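5-carboxyvanillate decarboxylase (Sphingomonas paucimobilis, PDB 4L6D) probably catalyses the non-oxidative decarboxylation of 5-carboxyvanillate to vanillate, using a manganese ion bound in an amidohydrolase-type barrel. Local coordinates at residues L4-A10 with M293-P299; L20-R25 with V36-D42; F161-E165 with F218-K222; L236-D240 with K258-R264. All blocks are in the same frame, centred on the assembly; numbering follows the deposited sequence.

Interaction 1 of 4, residues L4-A10 with M293-P299. With MN (manganese (II) ion), chain I; VNL (4-hydroxy-3-methoxybenzoate), chain J.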
# COMPACT_ATOMS: atom_id res chain seq x y z
N LEU A 4 -15.58 19.63 -16.18
CA LEU A 4 -15.37 18.47 -15.34
C LEU A 4 -15.62 17.19 -16.12
O LEU A 4 -16.73 16.96 -16.60
CB LEU A 4 -16.32 18.54 -14.15
CG LEU A 4 -15.90 19.55 -13.08
CD1 LEU A 4 -17.10 19.98 -12.23
CD2 LEU A 4 -14.84 18.95 -12.21
N ILE A 5 -14.57 16.39 -16.28
CA ILE A 5 -14.66 15.10 -16.94
C ILE A 5 -14.29 14.03 -15.92
O ILE A 5 -13.13 13.88 -15.56
CB ILE A 5 -13.72 15.03 -18.17
CG1 ILE A 5 -14.09 16.10 -19.20
CG2 ILE A 5 -13.74 13.62 -18.78
CD1 ILE A 5 -13.06 16.22 -20.33
N ALA A 6 -15.29 13.31 -15.42
CA ALA A 6 -15.07 12.28 -14.40
C ALA A 6 -14.54 11.00 -15.05
O ALA A 6 -15.15 10.51 -15.99
CB ALA A 6 -16.36 12.01 -13.64
N THR A 7 -13.43 10.47 -14.57
CA THR A 7 -12.74 9.42 -15.32
C THR A 7 -12.85 7.97 -14.85
O THR A 7 -12.25 7.09 -15.48
CB THR A 7 -11.24 9.73 -15.49
OG1 THR A 7 -10.64 9.96 -14.20
CG2 THR A 7 -11.05 10.97 -16.36
N GLU A 8 -13.59 7.69 -13.77
CA GLU A 8 -13.72 6.30 -13.30
C GLU A 8 -15.17 5.96 -13.03
O GLU A 8 -15.54 5.56 -11.92
CB GLU A 8 -12.88 6.04 -12.05
CG GLU A 8 -12.57 4.53 -11.87
CD GLU A 8 -11.91 4.19 -10.54
OE1 GLU A 8 -10.77 4.64 -10.31
OE2 GLU A 8 -12.54 3.48 -9.73
N GLU A 9 -16.00 6.09 -14.06
CA GLU A 9 -17.43 6.08 -13.85
C GLU A 9 -17.99 4.78 -14.40
O GLU A 9 -18.01 4.55 -15.60
CB GLU A 9 -18.06 7.33 -14.49
CG GLU A 9 -17.26 8.60 -14.14
CD GLU A 9 -16.90 8.67 -12.66
OE1 GLU A 9 -15.72 8.95 -12.32
OE2 GLU A 9 -17.81 8.41 -11.83
N ALA A 10 -18.43 3.93 -13.47
CA ALA A 10 -18.82 2.57 -13.79
C ALA A 10 -20.19 2.48 -14.45
O ALA A 10 -21.10 3.26 -14.14
CB ALA A 10 -18.81 1.73 -12.51
N MET A 293 -5.75 13.32 -12.78
CA MET A 293 -7.09 13.55 -13.30
C MET A 293 -8.14 13.39 -12.23
O MET A 293 -7.98 12.62 -11.29
CB MET A 293 -7.39 12.56 -14.42
CG MET A 293 -6.56 12.79 -15.66
SD MET A 293 -6.80 11.53 -16.92
CE MET A 293 -5.84 10.17 -16.26
N TRP A 294 -9.24 14.11 -12.38
CA TRP A 294 -10.36 13.99 -11.46
C TRP A 294 -11.28 12.83 -11.84
O TRP A 294 -11.41 12.46 -13.01
CB TRP A 294 -11.12 15.33 -11.45
CG TRP A 294 -12.35 15.35 -10.61
CD1 TRP A 294 -12.41 15.37 -9.25
CD2 TRP A 294 -13.70 15.35 -11.08
NE1 TRP A 294 -13.73 15.38 -8.84
CE2 TRP A 294 -14.54 15.38 -9.95
CE3 TRP A 294 -14.28 15.35 -12.36
CZ2 TRP A 294 -15.92 15.40 -10.06
CZ3 TRP A 294 -15.65 15.36 -12.46
CH2 TRP A 294 -16.46 15.39 -11.32
N ALA A 295 -11.92 12.24 -10.83
CA ALA A 295 -12.92 11.19 -11.04
C ALA A 295 -13.91 11.20 -9.88
O ALA A 295 -13.66 11.84 -8.86
CB ALA A 295 -12.26 9.81 -11.17
N ILE A 296 -15.01 10.46 -10.02
CA ILE A 296 -16.01 10.36 -8.96
C ILE A 296 -16.06 8.95 -8.37
O ILE A 296 -16.22 8.80 -7.16
CB ILE A 296 -17.42 10.73 -9.47
CG1 ILE A 296 -17.43 12.15 -10.05
CG2 ILE A 296 -18.44 10.57 -8.34
CD1 ILE A 296 -18.65 12.42 -10.90
N ASP A 297 -15.91 7.94 -9.23
CA ASP A 297 -16.23 6.55 -8.88
C ASP A 297 -17.75 6.34 -8.69
O ASP A 297 -18.18 5.55 -7.85
CB ASP A 297 -15.46 6.06 -7.64
CG ASP A 297 -14.80 4.71 -7.85
OD1 ASP A 297 -15.24 3.97 -8.75
OD2 ASP A 297 -13.85 4.39 -7.10
N TYR A 298 -18.55 7.05 -9.49
CA TYR A 298 -19.99 6.84 -9.52
C TYR A 298 -20.27 5.48 -10.19
O TYR A 298 -19.55 5.09 -11.10
CB TYR A 298 -20.63 7.98 -10.33
CG TYR A 298 -22.13 7.90 -10.40
CD1 TYR A 298 -22.92 8.49 -9.42
CD2 TYR A 298 -22.77 7.21 -11.43
CE1 TYR A 298 -24.30 8.41 -9.47
CE2 TYR A 298 -24.14 7.12 -11.49
CZ TYR A 298 -24.90 7.73 -10.51
OH TYR A 298 -26.28 7.66 -10.54
N PRO A 299 -21.31 4.73 -9.74
CA PRO A 299 -22.31 5.03 -8.71
C PRO A 299 -21.92 4.54 -7.32
O PRO A 299 -22.75 4.57 -6.40
CB PRO A 299 -23.53 4.25 -9.21
CG PRO A 299 -22.94 3.03 -9.82
CD PRO A 299 -21.66 3.51 -10.50
MN MN I . -14.33 2.25 -9.55
C1 VNL J . -17.06 -0.54 -5.15
CO1 VNL J . -16.47 0.73 -5.21
CO2 VNL J . -17.03 -1.41 -6.26
CM1 VNL J . -15.85 1.16 -6.39
CM2 VNL J . -16.41 -1.01 -7.43
OM VNL J . -16.33 -1.78 -8.56
CZ VNL J . -15.80 0.33 -7.51
CC VNL J . -17.76 -0.97 -3.88
CV VNL J . -16.89 -3.11 -8.57
O1 VNL J . -18.05 -0.13 -3.00
O2 VNL J . -18.09 -2.18 -3.77
O3 VNL J . -15.51 0.78 -8.76
O HOH W 1 -10.50 14.38 -15.12
O HOH W 2 -15.51 2.73 -11.34

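Interaction 2 of 4, residues L20-R25 with V36-D42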
# COMPACT_ATOMS: atom_id res chain seq x y z
N LEU A 20 -23.18 -12.47 -14.99
CA LEU A 20 -22.74 -12.41 -13.59
C LEU A 20 -23.78 -12.99 -12.63
O LEU A 20 -23.41 -13.60 -11.64
CB LEU A 20 -22.36 -10.99 -13.18
CG LEU A 20 -21.04 -10.51 -13.77
CD1 LEU A 20 -20.88 -9.02 -13.51
CD2 LEU A 20 -19.86 -11.27 -13.17
N ARG A 21 -25.07 -12.79 -12.90
CA ARG A 21 -26.11 -13.46 -12.13
C ARG A 21 -25.90 -14.97 -12.13
O ARG A 21 -25.92 -15.62 -11.08
CB ARG A 21 -27.52 -13.14 -12.67
CG ARG A 21 -27.99 -11.70 -12.39
CD ARG A 21 -29.52 -11.66 -12.28
NE ARG A 21 -30.03 -10.31 -12.05
CZ ARG A 21 -30.53 -9.53 -13.01
NH1 ARG A 21 -30.60 -9.98 -14.25
NH2 ARG A 21 -30.97 -8.31 -12.72
N ALA A 22 -25.68 -15.54 -13.32
CA ALA A 22 -25.41 -16.97 -13.42
C ALA A 22 -24.10 -17.33 -12.70
O ALA A 22 -24.04 -18.33 -11.99
CB ALA A 22 -25.36 -17.41 -14.88
N HIS A 23 -23.07 -16.52 -12.89
CA HIS A 23 -21.80 -16.81 -12.25
C HIS A 23 -21.91 -16.82 -10.72
O HIS A 23 -21.22 -17.60 -10.05
CB HIS A 23 -20.72 -15.82 -12.66
CG HIS A 23 -19.34 -16.34 -12.44
ND1 HIS A 23 -18.73 -17.21 -13.31
CD2 HIS A 23 -18.48 -16.17 -11.41
CE1 HIS A 23 -17.53 -17.52 -12.85
NE2 HIS A 23 -17.36 -16.91 -11.70
N SER A 24 -22.78 -15.95 -10.19
CA SER A 24 -22.96 -15.81 -8.74
C SER A 24 -23.40 -17.10 -8.06
O SER A 24 -23.23 -17.24 -6.85
CB SER A 24 -23.96 -14.69 -8.42
OG SER A 24 -25.31 -15.13 -8.60
N ARG A 25 -23.96 -18.02 -8.83
CA ARG A 25 -24.48 -19.28 -8.29
C ARG A 25 -23.43 -20.39 -8.27
O ARG A 25 -23.68 -21.47 -7.73
CB ARG A 25 -25.70 -19.74 -9.10
CG ARG A 25 -26.80 -18.69 -9.18
CD ARG A 25 -27.94 -19.10 -10.10
NE ARG A 25 -28.89 -18.00 -10.22
CZ ARG A 25 -29.34 -17.52 -11.38
NH1 ARG A 25 -28.96 -18.07 -12.52
NH2 ARG A 25 -30.18 -16.49 -11.38
N VAL A 36 -19.78 -10.01 -6.18
CA VAL A 36 -20.67 -10.54 -7.20
C VAL A 36 -21.98 -11.04 -6.58
O VAL A 36 -23.06 -10.77 -7.11
CB VAL A 36 -19.97 -11.60 -8.07
CG1 VAL A 36 -20.97 -12.32 -8.97
CG2 VAL A 36 -18.88 -10.94 -8.92
N ARG A 37 -21.90 -11.71 -5.44
CA ARG A 37 -23.12 -12.11 -4.74
C ARG A 37 -23.90 -10.92 -4.18
O ARG A 37 -25.14 -10.91 -4.24
CB ARG A 37 -22.82 -13.14 -3.66
CG ARG A 37 -22.40 -14.49 -4.21
CD ARG A 37 -22.32 -15.52 -3.10
NE ARG A 37 -21.28 -16.52 -3.33
CZ ARG A 37 -20.08 -16.50 -2.75
NH1 ARG A 37 -19.77 -15.53 -1.89
NH2 ARG A 37 -19.20 -17.45 -3.02
N ASP A 38 -23.19 -9.91 -3.66
CA ASP A 38 -23.86 -8.75 -3.07
C ASP A 38 -24.64 -7.96 -4.11
O ASP A 38 -25.69 -7.41 -3.81
CB ASP A 38 -22.86 -7.82 -2.39
CG ASP A 38 -22.44 -8.31 -1.01
OD1 ASP A 38 -23.04 -9.29 -0.51
OD2 ASP A 38 -21.51 -7.71 -0.43
N VAL A 39 -24.12 -7.91 -5.33
CA VAL A 39 -24.74 -7.09 -6.37
C VAL A 39 -25.55 -7.90 -7.38
O VAL A 39 -26.66 -7.50 -7.74
CB VAL A 39 -23.67 -6.24 -7.10
CG1 VAL A 39 -24.24 -5.54 -8.35
CG2 VAL A 39 -23.08 -5.21 -6.15
N TYR A 40 -25.02 -9.03 -7.83
CA TYR A 40 -25.62 -9.80 -8.92
C TYR A 40 -26.26 -11.10 -8.47
O TYR A 40 -26.81 -11.84 -9.29
CB TYR A 40 -24.58 -10.10 -10.00
CG TYR A 40 -23.85 -8.88 -10.50
CD1 TYR A 40 -24.35 -8.14 -11.57
CD2 TYR A 40 -22.67 -8.46 -9.89
CE1 TYR A 40 -23.68 -7.01 -12.03
CE2 TYR A 40 -21.99 -7.33 -10.34
CZ TYR A 40 -22.50 -6.61 -11.40
OH TYR A 40 -21.82 -5.50 -11.83
N GLY A 41 -26.18 -11.38 -7.17
CA GLY A 41 -26.69 -12.64 -6.63
C GLY A 41 -28.21 -12.71 -6.52
O GLY A 41 -28.89 -11.69 -6.59
N ASP A 42 -28.72 -13.92 -6.31
CA ASP A 42 -30.17 -14.12 -6.23
C ASP A 42 -30.81 -13.41 -5.05
O ASP A 42 -31.97 -13.04 -5.09
CB ASP A 42 -30.49 -15.62 -6.17
CG ASP A 42 -30.23 -16.32 -7.49
OD1 ASP A 42 -30.24 -15.63 -8.53
OD2 ASP A 42 -30.01 -17.55 -7.48
O HOH W 3 -26.70 -16.04 -6.38
O HOH W 4 -21.90 -18.90 -4.97

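Interaction 3 of 4, residues F161-E165 with F218-K222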
# COMPACT_ATOMS: atom_id res chain seq x y z
N PHE A 161 -0.45 -6.38 -24.31
CA PHE A 161 0.25 -5.10 -24.15
C PHE A 161 0.88 -4.62 -25.45
O PHE A 161 0.95 -3.42 -25.68
CB PHE A 161 1.22 -5.14 -22.97
CG PHE A 161 0.51 -5.21 -21.67
CD1 PHE A 161 -0.10 -4.08 -21.16
CD2 PHE A 161 0.33 -6.42 -21.03
CE1 PHE A 161 -0.82 -4.15 -19.98
CE2 PHE A 161 -0.40 -6.50 -19.86
CZ PHE A 161 -0.98 -5.36 -19.34
N GLU A 162 1.31 -5.55 -26.30
CA GLU A 162 1.76 -5.19 -27.63
C GLU A 162 0.65 -4.46 -28.39
O GLU A 162 0.88 -3.40 -28.98
CB GLU A 162 2.20 -6.44 -28.39
CG GLU A 162 2.72 -6.16 -29.79
CD GLU A 162 3.06 -7.43 -30.52
OE1 GLU A 162 2.22 -8.36 -30.50
OE2 GLU A 162 4.16 -7.51 -31.11
N ALA A 163 -0.56 -5.01 -28.34
CA ALA A 163 -1.68 -4.40 -29.05
C ALA A 163 -2.09 -3.07 -28.42
O ALA A 163 -2.43 -2.13 -29.14
CB ALA A 163 -2.87 -5.37 -29.12
N ILE A 164 -2.07 -2.99 -27.08
CA ILE A 164 -2.42 -1.75 -26.41
C ILE A 164 -1.43 -0.66 -26.80
O ILE A 164 -1.82 0.44 -27.21
CB ILE A 164 -2.50 -1.91 -24.89
CG1 ILE A 164 -3.65 -2.85 -24.51
CG2 ILE A 164 -2.68 -0.53 -24.22
CD1 ILE A 164 -3.79 -3.07 -23.01
N GLU A 165 -0.13 -0.97 -26.69
CA GLU A 165 0.88 0.00 -27.10
C GLU A 165 0.67 0.49 -28.52
O GLU A 165 0.70 1.70 -28.78
CB GLU A 165 2.29 -0.57 -26.96
CG GLU A 165 3.34 0.49 -27.14
CD GLU A 165 4.74 -0.07 -27.23
OE1 GLU A 165 4.91 -1.18 -27.77
OE2 GLU A 165 5.67 0.63 -26.77
N PHE A 218 7.60 -2.30 -23.74
CA PHE A 218 6.55 -1.49 -24.38
C PHE A 218 6.59 -0.07 -23.84
O PHE A 218 5.73 0.33 -23.03
CB PHE A 218 5.17 -2.10 -24.13
CG PHE A 218 5.05 -3.55 -24.50
CD1 PHE A 218 5.05 -3.95 -25.83
CD2 PHE A 218 4.90 -4.52 -23.52
CE1 PHE A 218 4.93 -5.30 -26.17
CE2 PHE A 218 4.78 -5.86 -23.84
CZ PHE A 218 4.78 -6.25 -25.18
N PRO A 219 7.59 0.71 -24.27
CA PRO A 219 7.84 2.02 -23.65
C PRO A 219 6.78 3.06 -23.95
O PRO A 219 6.77 4.08 -23.26
CB PRO A 219 9.19 2.43 -24.25
CG PRO A 219 9.28 1.70 -25.55
CD PRO A 219 8.62 0.36 -25.26
N ARG A 220 5.91 2.83 -24.93
CA ARG A 220 4.85 3.81 -25.21
C ARG A 220 3.51 3.48 -24.56
O ARG A 220 2.52 4.15 -24.82
CB ARG A 220 4.64 3.98 -26.72
CG ARG A 220 5.86 4.48 -27.45
CD ARG A 220 6.01 5.98 -27.32
NE ARG A 220 4.90 6.73 -27.89
CZ ARG A 220 4.75 7.01 -29.18
NH1 ARG A 220 5.64 6.59 -30.07
NH2 ARG A 220 3.70 7.71 -29.59
N LEU A 221 3.46 2.46 -23.71
CA LEU A 221 2.24 2.19 -22.95
C LEU A 221 1.85 3.38 -22.08
O LEU A 221 2.71 4.03 -21.47
CB LEU A 221 2.45 1.01 -22.02
CG LEU A 221 2.34 -0.38 -22.59
CD1 LEU A 221 2.62 -1.38 -21.48
CD2 LEU A 221 0.95 -0.60 -23.20
N LYS A 222 0.55 3.65 -21.99
CA LYS A 222 0.05 4.58 -20.99
C LYS A 222 -0.94 3.84 -20.09
O LYS A 222 -1.91 3.25 -20.58
CB LYS A 222 -0.60 5.82 -21.61
CG LYS A 222 -1.04 6.88 -20.59
CD LYS A 222 0.15 7.63 -19.96
CE LYS A 222 0.72 8.67 -20.91
NZ LYS A 222 2.04 9.21 -20.46
O HOH W 5 0.42 3.47 -26.60

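Interaction 4 of 4, residues L236-D240 with K258-R264. With VNL (4-hydroxy-3-methoxybenzoate), chain L.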
# COMPACT_ATOMS: atom_id res chain seq x y z
N LEU A 236 7.29 6.35 -4.10
CA LEU A 236 8.29 6.51 -5.16
C LEU A 236 9.74 6.52 -4.69
O LEU A 236 10.60 5.88 -5.29
CB LEU A 236 8.02 7.78 -5.98
CG LEU A 236 6.69 7.82 -6.73
CD1 LEU A 236 6.54 9.14 -7.47
CD2 LEU A 236 6.51 6.63 -7.68
N TRP A 237 10.02 7.25 -3.62
CA TRP A 237 11.41 7.35 -3.16
C TRP A 237 11.97 5.99 -2.74
O TRP A 237 13.09 5.62 -3.11
CB TRP A 237 11.56 8.40 -2.05
CG TRP A 237 12.99 8.76 -1.80
CD1 TRP A 237 13.69 9.77 -2.38
CD2 TRP A 237 13.90 8.08 -0.93
NE1 TRP A 237 14.99 9.77 -1.92
CE2 TRP A 237 15.14 8.74 -1.03
CE3 TRP A 237 13.79 6.98 -0.08
CZ2 TRP A 237 16.27 8.33 -0.31
CZ3 TRP A 237 14.90 6.57 0.63
CH2 TRP A 237 16.13 7.25 0.51
N ARG A 238 11.18 5.23 -1.98
CA ARG A 238 11.59 3.92 -1.49
C ARG A 238 11.69 2.89 -2.61
O ARG A 238 12.61 2.07 -2.61
CB ARG A 238 10.58 3.46 -0.44
CG ARG A 238 10.87 2.13 0.26
CD ARG A 238 10.29 2.23 1.65
NE ARG A 238 10.23 1.00 2.44
CZ ARG A 238 11.25 0.51 3.15
NH1 ARG A 238 12.45 1.07 3.09
NH2 ARG A 238 11.07 -0.58 3.89
N LEU A 239 10.76 2.92 -3.56
CA LEU A 239 10.86 2.06 -4.74
C LEU A 239 12.20 2.30 -5.45
O LEU A 239 12.88 1.35 -5.83
CB LEU A 239 9.70 2.32 -5.70
CG LEU A 239 8.34 1.73 -5.27
CD1 LEU A 239 7.23 2.37 -6.07
CD2 LEU A 239 8.33 0.22 -5.46
N ASP A 240 12.57 3.57 -5.61
CA ASP A 240 13.83 3.89 -6.26
C ASP A 240 15.01 3.48 -5.38
O ASP A 240 15.99 2.90 -5.86
CB ASP A 240 13.94 5.39 -6.55
CG ASP A 240 13.11 5.83 -7.74
OD1 ASP A 240 12.55 4.97 -8.44
OD2 ASP A 240 13.04 7.05 -7.96
N LYS A 258 14.69 4.48 -13.63
CA LYS A 258 14.33 4.18 -12.24
C LYS A 258 12.83 3.87 -12.16
O LYS A 258 12.04 4.36 -12.97
CB LYS A 258 14.63 5.38 -11.33
CG LYS A 258 16.08 5.81 -11.28
CD LYS A 258 16.26 7.03 -10.40
CE LYS A 258 17.70 7.54 -10.48
NZ LYS A 258 17.90 8.84 -9.78
N PRO A 259 12.42 3.07 -11.16
CA PRO A 259 10.99 2.80 -10.97
C PRO A 259 10.09 4.04 -11.01
O PRO A 259 9.07 4.03 -11.71
CB PRO A 259 10.96 2.11 -9.60
CG PRO A 259 12.27 1.37 -9.56
CD PRO A 259 13.26 2.29 -10.23
N SER A 260 10.47 5.12 -10.33
CA SER A 260 9.63 6.32 -10.28
C SER A 260 9.60 7.00 -11.63
O SER A 260 8.62 7.70 -11.96
CB SER A 260 10.12 7.30 -9.21
OG SER A 260 11.33 7.93 -9.61
N GLU A 261 10.65 6.80 -12.42
CA GLU A 261 10.69 7.37 -13.77
C GLU A 261 9.72 6.67 -14.72
O GLU A 261 9.10 7.32 -15.55
CB GLU A 261 12.12 7.42 -14.32
CG GLU A 261 12.99 8.41 -13.55
CD GLU A 261 14.47 8.27 -13.80
OE1 GLU A 261 14.91 7.28 -14.42
OE2 GLU A 261 15.23 9.18 -13.38
N TYR A 262 9.59 5.35 -14.60
CA TYR A 262 8.49 4.67 -15.29
C TYR A 262 7.15 5.19 -14.82
O TYR A 262 6.24 5.37 -15.62
CB TYR A 262 8.53 3.15 -15.09
CG TYR A 262 9.75 2.54 -15.72
CD1 TYR A 262 9.88 2.49 -17.10
CD2 TYR A 262 10.80 2.08 -14.93
CE1 TYR A 262 11.00 1.97 -17.69
CE2 TYR A 262 11.94 1.55 -15.51
CZ TYR A 262 12.04 1.50 -16.90
OH TYR A 262 13.18 1.00 -17.49
N PHE A 263 7.01 5.40 -13.51
CA PHE A 263 5.71 5.82 -13.03
C PHE A 263 5.35 7.18 -13.63
O PHE A 263 4.23 7.38 -14.09
CB PHE A 263 5.61 5.83 -11.50
CG PHE A 263 4.20 5.89 -11.01
CD1 PHE A 263 3.42 4.74 -10.99
CD2 PHE A 263 3.61 7.09 -10.69
CE1 PHE A 263 2.10 4.78 -10.59
CE2 PHE A 263 2.28 7.14 -10.29
CZ PHE A 263 1.52 5.98 -10.23
N ARG A 264 6.30 8.11 -13.68
CA ARG A 264 5.99 9.42 -14.23
C ARG A 264 5.87 9.40 -15.76
O ARG A 264 5.07 10.14 -16.32
CB ARG A 264 7.02 10.47 -13.79
CG ARG A 264 7.02 10.76 -12.29
CD ARG A 264 8.00 11.90 -11.94
NE ARG A 264 8.41 11.81 -10.54
CZ ARG A 264 9.46 11.12 -10.11
NH1 ARG A 264 10.23 10.46 -10.96
NH2 ARG A 264 9.76 11.09 -8.81
C1 VNL L . 11.55 11.33 -5.03
CO1 VNL L . 11.06 10.08 -5.47
CO2 VNL L . 12.89 11.72 -5.26
CM1 VNL L . 11.90 9.18 -6.14
CM2 VNL L . 13.74 10.85 -5.92
OM VNL L . 15.06 11.12 -6.20
CZ VNL L . 13.24 9.54 -6.38
CC VNL L . 10.63 12.27 -4.31
CV VNL L . 15.64 12.38 -5.83
O1 VNL L . 9.42 12.36 -4.66
O2 VNL L . 11.12 12.94 -3.37
O3 VNL L . 14.16 8.69 -6.93

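Interaction 1 of 4, residues L4-A10 with M293-P299
Leu4 lies over one face of the Trp294 indole, with CD2 3.7 Å from the centroid of the six-membered ring in a CH-pi contact, and Ala6 CB packs against CZ3 of the same ring. Here the TIM barrel of the amidohydrolase fold closes, its first strand, 5-11, running beside the loop that leaves the last, 292-293. Small residues suit this approach, since Ala6 CA lies 4.1 Å from Ala295 CA. Trp294 O takes two bonds from Thr7: N arrives in the carbonyl plane on a lone pair, while OG1 comes from above that plane at 2.9 Å. Glu9 serves the loop differently. Bent at chi2 (-46°), it turns its carboxylate onto the backbone N-H groups of the loop, where OE1 receives Ile296 N at 2.8 Å together with Asp297 N, and Glu8 N besides, and OE2 receives Tyr298 N. Four N-H groups thus satisfy one buried carboxylate and fix the loop that presents Asp297. Tyr172 and Ser272 hold Glu8 OE1, His227 holds Asp297 OD2, and His174 completes the protein ligands of the metal. Manganese is bound by Glu8 OE2 at 2.2 Å, by Asp297 OD1 at 2.1 Å, by a water, and by O3 of vanillate at 2.0 Å.

Interaction 2 of 4, residues L20-R25 with V36-D42
Leu20 sets CD1 over the centre of the Tyr40 ring, 3.7 Å from its centroid and 14° off the normal, a CH-pi contact, while its CB touches the ring at CG. Val39 CG1 lies over the opposite face, leaving the ring clasped between two aliphatic groups. Were Tyr40 cut back to an alanine, Leu20 CD1 would probably lose its aromatic partner and a gap would open between the two helices. Beside this apolar patch, Ser24 packs its CB against Val36 CG1. Its OG, held between the backbone N and the carbonyl carbon (chi1 79°), turns back to give a 2.6 Å bond to Arg21 O, and a water links the same OG to Asp42 N. A small hydroxyl residue fits where the chains draw together, and so does Gly41, whose CA lies 3.5 Å from Ser24 OG; a beta carbon there would run into Arg37 O. Toward solvent Arg25 grips Asp42 side-on, NE giving to OD2 at 3.0 Å and NH2 to OD1 at 3.0 Å, each on a syn lone pair and close to the guanidinium plane. A second water joins Ser24 O to Arg37 NE. Helices 14-23 and 33-40 thus pair just after the first barrel strand, 5-11, with helix 49-54 against Arg21 and Tyr40 through Ile50, and the Phe84 and Met83 loop against Leu20 and Val36.

Interaction 3 of 4, residues F161-E165 with F218-K222
Glu165 runs extended from helix 158-167 toward the turn at 218-221, and each of its atoms finds a neighbour there. CB lies 4.0 Å from Leu221 CD2; CG, set anti to the backbone N (chi1 -170°), reaches Arg220 CB at 3.7 Å; CD comes against CA and CB of Phe218. At the tip the oxygens part. OE1 meets the edge of the Phe218 ring in its plane, 3.4 Å from CD1, with carboxylate and ring 88° apart, while OE2 accepts Arg220 N at 2.9 Å on its anti lone pair, the N-H...O angle 163°. Glutamate is long enough to cross from the helix to this N-H, and an alanine here would probably leave Arg220 N without that acceptor and open a gap beside Phe218. The bond holds an N-H within a type I beta turn, Phe218 to Leu221, which in the TIM barrel follows helix 214-217 and leads into strand 223-225; helix 158-167 precedes the adjacent strand, 171-174. Phe218 lays a ring face over the helix backbone at Phe161 C and Glu162 N, where a flat side chain packs well. Leu221 uses its branches separately: CD1 touches Phe161 CD1, and CD2 reaches Ile164 CG2 at 3.8 Å. Asn266 ND2 bonds to both Pro219 O and Leu221 O. One water spans the two backbones, donating to Glu165 O and to Arg220 O, each at 2.8 Å.

Interaction 4 of 4, residues L236-D240 with K258-R264
Asp240 swings CG anti to its carbonyl carbon (chi1 -77°) and Ser260 tucks OG between its own backbone N and carbonyl carbon, which brings the carboxylate up to the serine N-H and hydroxyl across two helices of the TIM barrel. Helices 236-249 and 259-266 are inserted between strands 223-225 and 267-270; the axes of their segments 236-240 and 259-264 approach to 9.0 Å, with N-to-C directions 133° apart. Asp240 OD1 receives Ser260 N at 2.8 Å on its syn lone pair, engaging an N-H in the first turn of the second helix. The OD2 end is less sure: Ser260 OG donates to it, but OD2 sits too close to the vanillate in the model for its exact place to carry weight. Proline suits position 259, directly after the N-cap residue Lys258, because a first-turn nitrogen has no carbonyl within the helix to bond to and the missing N-H costs nothing. Pro259 CD rests 3.3 Å from Asp240 OD1. Lys258 N gives a nearly straight bond to Glu261 OE1. Beside the polar pair, Leu236 fills the interhelical space, with CB against Ser260 CB and CD2 4.0 Å from Phe263 CB, while Leu239 CB meets Pro259 CB. Leu239 also packs on Trp196 of the second subunit. A vanillate away from the metal lies at the edge of the Trp237 ring and of the Arg264 guanidinium. Val286 O holds Arg264 NE, and Arg264 NH1 reaches Ser260 OG at 3.1 Å, with the oxygen 31° out of the guanidinium plane.

Overall arrangement
Interaction 1 is wholly buried and spans nearly the entire chain, joining the first barrel strand to the loop after the last; the other three are nested within the span it closes. Its chemistry is that of an active centre, with carboxylates gripped by backbone N-H groups or by manganese. Its strand 5-11 is followed directly by helix 14-23 of interaction 2. Interactions 2 and 3 are partly buried and lie on opposite sides of the chain's centre: one pairs two helices through an aromatic clasp and a surface salt bridge, the other ties a helix to a turn with one glutamate. Interaction 4, about 19 Å from interaction 3 between centres, is a buried helix pair, apolar beside an aspartate-serine link, and borders the second subunit.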